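Long-range contact in putative exported protein (PDB 2PFZ), which binds pyroglutamic acid as an extracytoplasmic solute receptor, probably delivering it to a tripartite ATP-independent periplasmic transporter: residues P74-L84 with L272-W283. Sequence-based numbering, arbitrary orientation.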
ATOM      1  N   PRO A  74      -9.957   2.493  12.286  1.00 19.42           N
ATOM      2  CA  PRO A  74      -8.537   2.417  12.670  1.00 18.74           C
ATOM      3  C   PRO A  74      -7.777   1.174  12.148  1.00 18.33           C
ATOM      4  O   PRO A  74      -6.561   1.244  11.960  1.00 18.16           O
ATOM      5  CB  PRO A  74      -8.567   2.432  14.215  1.00 19.37           C
ATOM      6  CG  PRO A  74      -9.918   2.875  14.611  1.00 19.61           C
ATOM      7  CD  PRO A  74     -10.846   2.704  13.453  1.00 19.23           C
ATOM      8  N   VAL A  75      -8.461   0.052  11.880  1.00 17.29           N
ATOM      9  CA  VAL A  75      -7.737  -1.144  11.444  1.00 16.93           C
ATOM     10  C   VAL A  75      -6.988  -0.880  10.141  1.00 16.65           C
ATOM     11  O   VAL A  75      -5.957  -1.490   9.910  1.00 17.47           O
ATOM     12  CB  VAL A  75      -8.669  -2.392  11.257  1.00 16.83           C
ATOM     13  CG1 VAL A  75      -9.549  -2.222  10.035  1.00 16.52           C
ATOM     14  CG2 VAL A  75      -7.824  -3.706  11.144  1.00 16.62           C
ATOM     15  N   TYR A  76      -7.490   0.056   9.334  1.00 16.20           N
ATOM     16  CA  TYR A  76      -6.930   0.372   8.017  1.00 17.22           C
ATOM     17  C   TYR A  76      -5.660   1.224   8.080  1.00 17.11           C
ATOM     18  O   TYR A  76      -4.876   1.231   7.131  1.00 17.75           O
ATOM     19  CB  TYR A  76      -7.975   1.088   7.158  1.00 17.53           C
ATOM     20  CG  TYR A  76      -9.016   0.135   6.675  1.00 17.74           C
ATOM     21  CD1 TYR A  76      -8.669  -0.909   5.788  1.00 18.25           C
ATOM     22  CD2 TYR A  76     -10.333   0.226   7.117  1.00 17.70           C
ATOM     23  CE1 TYR A  76      -9.624  -1.828   5.358  1.00 19.07           C
ATOM     24  CE2 TYR A  76     -11.312  -0.697   6.681  1.00 18.40           C
ATOM     25  CZ  TYR A  76     -10.942  -1.716   5.810  1.00 18.33           C
ATOM     26  OH  TYR A  76     -11.870  -2.645   5.355  1.00 20.72           O
ATOM     27  N   GLU A  77      -5.477   1.913   9.204  1.00 16.86           N
ATOM     28  CA  GLU A  77      -4.375   2.878   9.387  1.00 17.46           C
ATOM     29  C   GLU A  77      -3.052   2.228   9.773  1.00 16.77           C
ATOM     30  O   GLU A  77      -1.977   2.785   9.481  1.00 17.80           O
ATOM     31  CB  GLU A  77      -4.760   3.946  10.421  1.00 17.32           C
ATOM     32  CG  GLU A  77      -3.682   5.028  10.630  1.00 18.02           C
ATOM     33  CD  GLU A  77      -4.102   6.163  11.546  1.00 18.86           C
ATOM     34  OE1 GLU A  77      -5.256   6.185  12.013  1.00 21.82           O
ATOM     35  OE2 GLU A  77      -3.256   7.051  11.800  1.00 22.01           O
ATOM     36  N   LEU A  78      -3.133   1.050  10.399  1.00 16.30           N
ATOM     37  CA  LEU A  78      -2.032   0.406  11.101  1.00 15.68           C
ATOM     38  C   LEU A  78      -0.720   0.313  10.332  1.00 16.45           C
ATOM     39  O   LEU A  78       0.320   0.729  10.851  1.00 16.08           O
ATOM     40  CB  LEU A  78      -2.474  -0.976  11.662  1.00 16.14           C
ATOM     41  CG  LEU A  78      -1.443  -1.709  12.544  1.00 15.86           C
ATOM     42  CD1 LEU A  78      -0.963  -0.852  13.741  1.00 17.00           C
ATOM     43  CD2 LEU A  78      -2.022  -3.041  13.040  1.00 15.56           C
ATOM     44  N   ASP A  79      -0.753  -0.201   9.109  1.00 16.23           N
ATOM     45  CA  ASP A  79       0.492  -0.357   8.334  1.00 16.40           C
ATOM     46  C   ASP A  79       1.033   0.947   7.701  1.00 16.00           C
ATOM     47  O   ASP A  79       2.039   0.914   6.987  1.00 15.10           O
ATOM     48  CB  ASP A  79       0.392  -1.520   7.322  1.00 16.63           C
ATOM     49  CG  ASP A  79      -0.479  -1.208   6.115  1.00 16.95           C
ATOM     50  OD1 ASP A  79      -0.697  -0.019   5.767  1.00 16.27           O
ATOM     51  OD2 ASP A  79      -0.907  -2.191   5.460  1.00 16.08           O
ATOM     52  N   GLY A  80       0.373   2.074   7.989  1.00 15.40           N
ATOM     53  CA  GLY A  80       0.865   3.382   7.563  1.00 15.04           C
ATOM     54  C   GLY A  80       1.478   4.176   8.698  1.00 15.06           C
ATOM     55  O   GLY A  80       1.926   5.313   8.492  1.00 15.13           O
ATOM     56  N   LEU A  81       1.445   3.639   9.917  1.00 15.34           N
ATOM     57  CA  LEU A  81       2.049   4.368  11.056  1.00 15.78           C
ATOM     58  C   LEU A  81       3.567   4.318  10.902  1.00 15.99           C
ATOM     59  O   LEU A  81       4.093   3.227  10.704  1.00 15.94           O
ATOM     60  CB  LEU A  81       1.647   3.700  12.377  1.00 16.25           C
ATOM     61  CG  LEU A  81       0.156   3.765  12.714  1.00 15.48           C
ATOM     62  CD1 LEU A  81      -0.109   2.982  14.025  1.00 17.66           C
ATOM     63  CD2 LEU A  81      -0.342   5.214  12.820  1.00 15.92           C
ATOM     64  N   PRO A  82       4.270   5.481  10.941  1.00 16.25           N
ATOM     65  CA  PRO A  82       5.748   5.431  10.768  1.00 16.34           C
ATOM     66  C   PRO A  82       6.520   4.866  11.957  1.00 16.62           C
ATOM     67  O   PRO A  82       6.104   4.970  13.120  1.00 15.95           O
ATOM     68  CB  PRO A  82       6.163   6.902  10.534  1.00 16.91           C
ATOM     69  CG  PRO A  82       5.029   7.721  10.917  1.00 17.34           C
ATOM     70  CD  PRO A  82       3.763   6.862  11.060  1.00 15.74           C
ATOM     71  N   PHE A  83       7.633   4.230  11.639  1.00 16.19           N
ATOM     72  CA  PHE A  83       8.551   3.700  12.641  1.00 16.44           C
ATOM     73  C   PHE A  83       7.949   2.752  13.678  1.00 16.51           C
ATOM     74  O   PHE A  83       8.252   2.814  14.863  1.00 17.35           O
ATOM     75  CB  PHE A  83       9.412   4.852  13.208  1.00 16.24           C
ATOM     76  CG  PHE A  83      10.390   5.336  12.183  1.00 15.38           C
ATOM     77  CD1 PHE A  83      11.602   4.669  12.028  1.00 13.24           C
ATOM     78  CD2 PHE A  83      10.059   6.346  11.297  1.00 14.17           C
ATOM     79  CE1 PHE A  83      12.490   5.032  11.045  1.00 14.13           C
ATOM     80  CE2 PHE A  83      10.992   6.721  10.287  1.00 14.29           C
ATOM     81  CZ  PHE A  83      12.192   6.043  10.200  1.00 13.79           C
ATOM     82  N   LEU A  84       7.087   1.877  13.173  1.00 15.84           N
ATOM     83  CA  LEU A  84       6.489   0.797  13.931  1.00 15.43           C
ATOM     84  C   LEU A  84       6.978  -0.535  13.358  1.00 15.49           C
ATOM     85  O   LEU A  84       7.340  -1.426  14.127  1.00 16.61           O
ATOM     86  CB  LEU A  84       4.958   0.885  13.858  1.00 15.29           C
ATOM     87  CG  LEU A  84       4.194  -0.229  14.561  1.00 15.04           C
ATOM     88  CD1 LEU A  84       4.487  -0.266  16.048  1.00 17.98           C
ATOM     89  CD2 LEU A  84       2.727  -0.012  14.272  1.00 15.50           C
ATOM     90  N   LEU A 272      11.373  11.362  12.998  1.00 19.16           N
ATOM     91  CA  LEU A 272      10.222  10.672  12.413  1.00 19.04           C
ATOM     92  C   LEU A 272       9.687   9.604  13.347  1.00 19.03           C
ATOM     93  O   LEU A 272       8.490   9.303  13.338  1.00 19.82           O
ATOM     94  CB  LEU A 272      10.583  10.080  11.054  1.00 18.30           C
ATOM     95  CG  LEU A 272      10.822  11.096   9.922  1.00 18.62           C
ATOM     96  CD1 LEU A 272      11.272  10.393   8.676  1.00 15.45           C
ATOM     97  CD2 LEU A 272       9.579  11.930   9.618  1.00 18.83           C
ATOM     98  N   THR A 273      10.572   9.037  14.172  1.00 18.80           N
ATOM     99  CA  THR A 273      10.148   8.108  15.225  1.00 19.72           C
ATOM    100  C   THR A 273       9.236   8.823  16.221  1.00 20.33           C
ATOM    101  O   THR A 273       8.177   8.292  16.618  1.00 19.95           O
ATOM    102  CB  THR A 273      11.378   7.467  15.929  1.00 19.34           C
ATOM    103  OG1 THR A 273      12.045   6.603  14.996  1.00 19.63           O
ATOM    104  CG2 THR A 273      10.966   6.624  17.178  1.00 18.06           C
ATOM    105  N   GLU A 274       9.633  10.041  16.603  1.00 21.92           N
ATOM    106  CA  GLU A 274       8.809  10.858  17.501  1.00 23.23           C
ATOM    107  C   GLU A 274       7.417  11.117  16.902  1.00 22.31           C
ATOM    108  O   GLU A 274       6.413  10.964  17.601  1.00 23.65           O
ATOM    109  CB  GLU A 274       9.532  12.158  17.922  1.00 24.32           C
ATOM    110  CG  GLU A 274       9.012  12.785  19.248  1.00 31.47           C
ATOM    111  CD  GLU A 274       9.199  11.870  20.475  1.00 32.10           C
ATOM    112  OE1 GLU A 274       9.788  10.780  20.332  1.00 40.72           O
ATOM    113  OE2 GLU A 274       8.743  12.224  21.590  1.00 41.93           O
ATOM    114  N   VAL A 275       7.364  11.453  15.613  1.00 21.27           N
ATOM    115  CA  VAL A 275       6.093  11.575  14.856  1.00 20.39           C
ATOM    116  C   VAL A 275       5.308  10.261  14.897  1.00 19.81           C
ATOM    117  O   VAL A 275       4.107  10.243  15.199  1.00 18.92           O
ATOM    118  CB  VAL A 275       6.343  11.968  13.362  1.00 20.35           C
ATOM    119  CG1 VAL A 275       5.041  11.903  12.537  1.00 22.33           C
ATOM    120  CG2 VAL A 275       7.002  13.375  13.236  1.00 22.02           C
ATOM    121  N   GLY A 276       6.002   9.167  14.613  1.00 19.88           N
ATOM    122  CA  GLY A 276       5.408   7.825  14.701  1.00 19.87           C
ATOM    123  C   GLY A 276       4.790   7.503  16.068  1.00 20.42           C
ATOM    124  O   GLY A 276       3.694   6.937  16.123  1.00 20.58           O
ATOM    125  N   LYS A 277       5.493   7.825  17.160  1.00 20.73           N
ATOM    126  CA  LYS A 277       4.986   7.555  18.521  1.00 22.02           C
ATOM    127  C   LYS A 277       3.741   8.384  18.836  1.00 22.22           C
ATOM    128  O   LYS A 277       2.790   7.892  19.438  1.00 22.63           O
ATOM    129  CB  LYS A 277       6.047   7.796  19.590  1.00 22.89           C
ATOM    130  CG  LYS A 277       7.114   6.711  19.639  1.00 26.43           C
ATOM    131  CD  LYS A 277       7.516   6.432  21.086  1.00 32.22           C
ATOM    132  CE  LYS A 277       8.706   7.269  21.540  1.00 34.20           C
ATOM    133  NZ  LYS A 277       9.979   6.513  21.319  1.00 35.20           N
ATOM    134  N   ARG A 278       3.759   9.641  18.415  1.00 22.25           N
ATOM    135  CA  ARG A 278       2.570  10.488  18.486  1.00 23.08           C
ATOM    136  C   ARG A 278       1.411   9.863  17.701  1.00 21.49           C
ATOM    137  O   ARG A 278       0.297   9.724  18.220  1.00 21.93           O
ATOM    138  CB  ARG A 278       2.912  11.873  17.940  1.00 23.64           C
ATOM    139  CG  ARG A 278       1.743  12.764  17.645  1.00 27.54           C
ATOM    140  CD  ARG A 278       2.006  13.561  16.368  1.00 35.52           C
ATOM    141  NE  ARG A 278       3.427  13.896  16.117  1.00 40.72           N
ATOM    142  CZ  ARG A 278       4.118  14.855  16.739  1.00 39.31           C
ATOM    143  NH1 ARG A 278       3.544  15.596  17.679  1.00 45.46           N
ATOM    144  NH2 ARG A 278       5.396  15.063  16.428  1.00 43.49           N
ATOM    145  N   MET A 279       1.668   9.458  16.465  1.00 20.68           N
ATOM    146  CA  MET A 279       0.606   8.831  15.657  1.00 20.19           C
ATOM    147  C   MET A 279       0.094   7.490  16.207  1.00 19.20           C
ATOM    148  O   MET A 279      -1.094   7.168  16.050  1.00 18.72           O
ATOM    149  CB  MET A 279       1.042   8.696  14.194  1.00 20.00           C
ATOM    150  CG  MET A 279       1.157  10.050  13.483  1.00 19.12           C
ATOM    151  SD  MET A 279       1.675   9.852  11.774  1.00 20.22           S
ATOM    152  CE  MET A 279       0.156   9.282  10.999  1.00 22.27           C
ATOM    153  N   LEU A 280       0.972   6.715  16.843  1.00 18.80           N
ATOM    154  CA  LEU A 280       0.567   5.444  17.464  1.00 18.74           C
ATOM    155  C   LEU A 280      -0.285   5.714  18.704  1.00 19.26           C
ATOM    156  O   LEU A 280      -1.302   5.039  18.923  1.00 19.01           O
ATOM    157  CB  LEU A 280       1.789   4.585  17.848  1.00 18.81           C
ATOM    158  CG  LEU A 280       1.496   3.288  18.656  1.00 18.08           C
ATOM    159  CD1 LEU A 280       0.566   2.350  17.901  1.00 18.96           C
ATOM    160  CD2 LEU A 280       2.800   2.554  18.980  1.00 19.09           C
ATOM    161  N   ASP A 281       0.128   6.703  19.505  1.00 19.95           N
ATOM    162  CA  ASP A 281      -0.714   7.143  20.622  1.00 21.07           C
ATOM    163  C   ASP A 281      -2.123   7.539  20.135  1.00 20.98           C
ATOM    164  O   ASP A 281      -3.147   7.031  20.641  1.00 20.73           O
ATOM    165  CB  ASP A 281      -0.066   8.280  21.419  1.00 21.90           C
ATOM    166  CG  ASP A 281      -0.849   8.607  22.677  1.00 25.31           C
ATOM    167  OD1 ASP A 281      -0.948   7.733  23.550  1.00 30.26           O
ATOM    168  OD2 ASP A 281      -1.386   9.729  22.774  1.00 31.67           O
ATOM    169  N   ASP A 282      -2.182   8.406  19.132  1.00 21.08           N
ATOM    170  CA  ASP A 282      -3.453   8.838  18.582  1.00 21.41           C
ATOM    171  C   ASP A 282      -4.249   7.612  18.114  1.00 21.32           C
ATOM    172  O   ASP A 282      -5.459   7.506  18.363  1.00 21.03           O
ATOM    173  CB  ASP A 282      -3.230   9.767  17.373  1.00 22.47           C
ATOM    174  CG  ASP A 282      -2.690  11.129  17.741  1.00 23.36           C
ATOM    175  OD1 ASP A 282      -2.748  11.503  18.920  1.00 24.09           O
ATOM    176  OD2 ASP A 282      -2.218  11.841  16.814  1.00 26.42           O
ATOM    177  N   TRP A 283      -3.558   6.686  17.453  1.00 20.93           N
ATOM    178  CA  TRP A 283      -4.198   5.493  16.867  1.00 21.18           C
ATOM    179  C   TRP A 283      -4.777   4.596  17.966  1.00 21.26           C
ATOM    180  O   TRP A 283      -5.932   4.179  17.894  1.00 21.07           O
ATOM    181  CB  TRP A 283      -3.200   4.726  15.976  1.00 20.68           C
ATOM    182  CG  TRP A 283      -3.829   3.538  15.278  1.00 20.93           C
ATOM    183  CD1 TRP A 283      -4.580   3.555  14.145  1.00 20.73           C
ATOM    184  CD2 TRP A 283      -3.770   2.176  15.703  1.00 19.93           C
ATOM    185  NE1 TRP A 283      -4.992   2.281  13.822  1.00 19.21           N
ATOM    186  CE2 TRP A 283      -4.500   1.414  14.762  1.00 20.18           C
ATOM    187  CE3 TRP A 283      -3.167   1.521  16.789  1.00 20.14           C
ATOM    188  CZ2 TRP A 283      -4.639   0.027  14.867  1.00 18.63           C
ATOM    189  CZ3 TRP A 283      -3.322   0.149  16.905  1.00 20.17           C
ATOM    190  CH2 TRP A 283      -4.043  -0.585  15.938  1.00 20.09           C
TER
HETATM  191  O   HOH W   1      -2.650   8.128  13.899  1.00 23.44           O
HETATM  192  O   HOH W   2       4.014   4.392  14.866  1.00 21.70           O
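The indole of Trp283 is covered on one face by leucine methyls and met at its edge by two oxygens, Pro74 O and Glu77 OE1. Over that face stand Leu78 CD1, 4.0 Å from the six-membered ring centroid of Trp283 and 17° off its normal, a CH-pi contact, and Leu81 CD1 above the pyrrole side. In this DctP-family periplasmic binding protein, the contact packs helix 266-287 against the loop that joins strand 61-65 to helix 88-107. With CG anti to the backbone N (chi1 -176°), Trp283 extends into the loop, where NE1 donates to Pro74 O at 2.6 Å and 165°. The acceptor lies almost in the indole plane, yet NE1 stands above the carbonyl plane; Glu77 N reaches the same oxygen from the opposite face, so two donors grip it and tie the indole to the loop's own turn. The Glu77 carboxylate stands nearly perpendicular to the indole, and its OE1 forms a salt bridge with Lys286, three residues beyond Trp283 on the same helix. A water donates to Met279 O.

Further along the loop, and back toward the start of the helix, Leu81 divides its methyls: CD1 also meets Leu280 CD1, while CD2 lies 4.0 Å from Met279 CB. The Pro82 ring lies against Met279, its CD 3.7 Å from SD, and the Met279 side chain also touches Val147, Ile151 and Leu154 of helix 146-155. At the other end Phe83 meets the helix obliquely, CE2 3.5 Å from Leu272 CB and CG near Thr273 OG1, a hydroxyl hydrogen-bonded to Lys269 O. The backbones come closest at Gly276, whose CA makes a CA-H...O contact of 3.3 Å with Pro82 O; a water donates to that same oxygen and to Gly276 O.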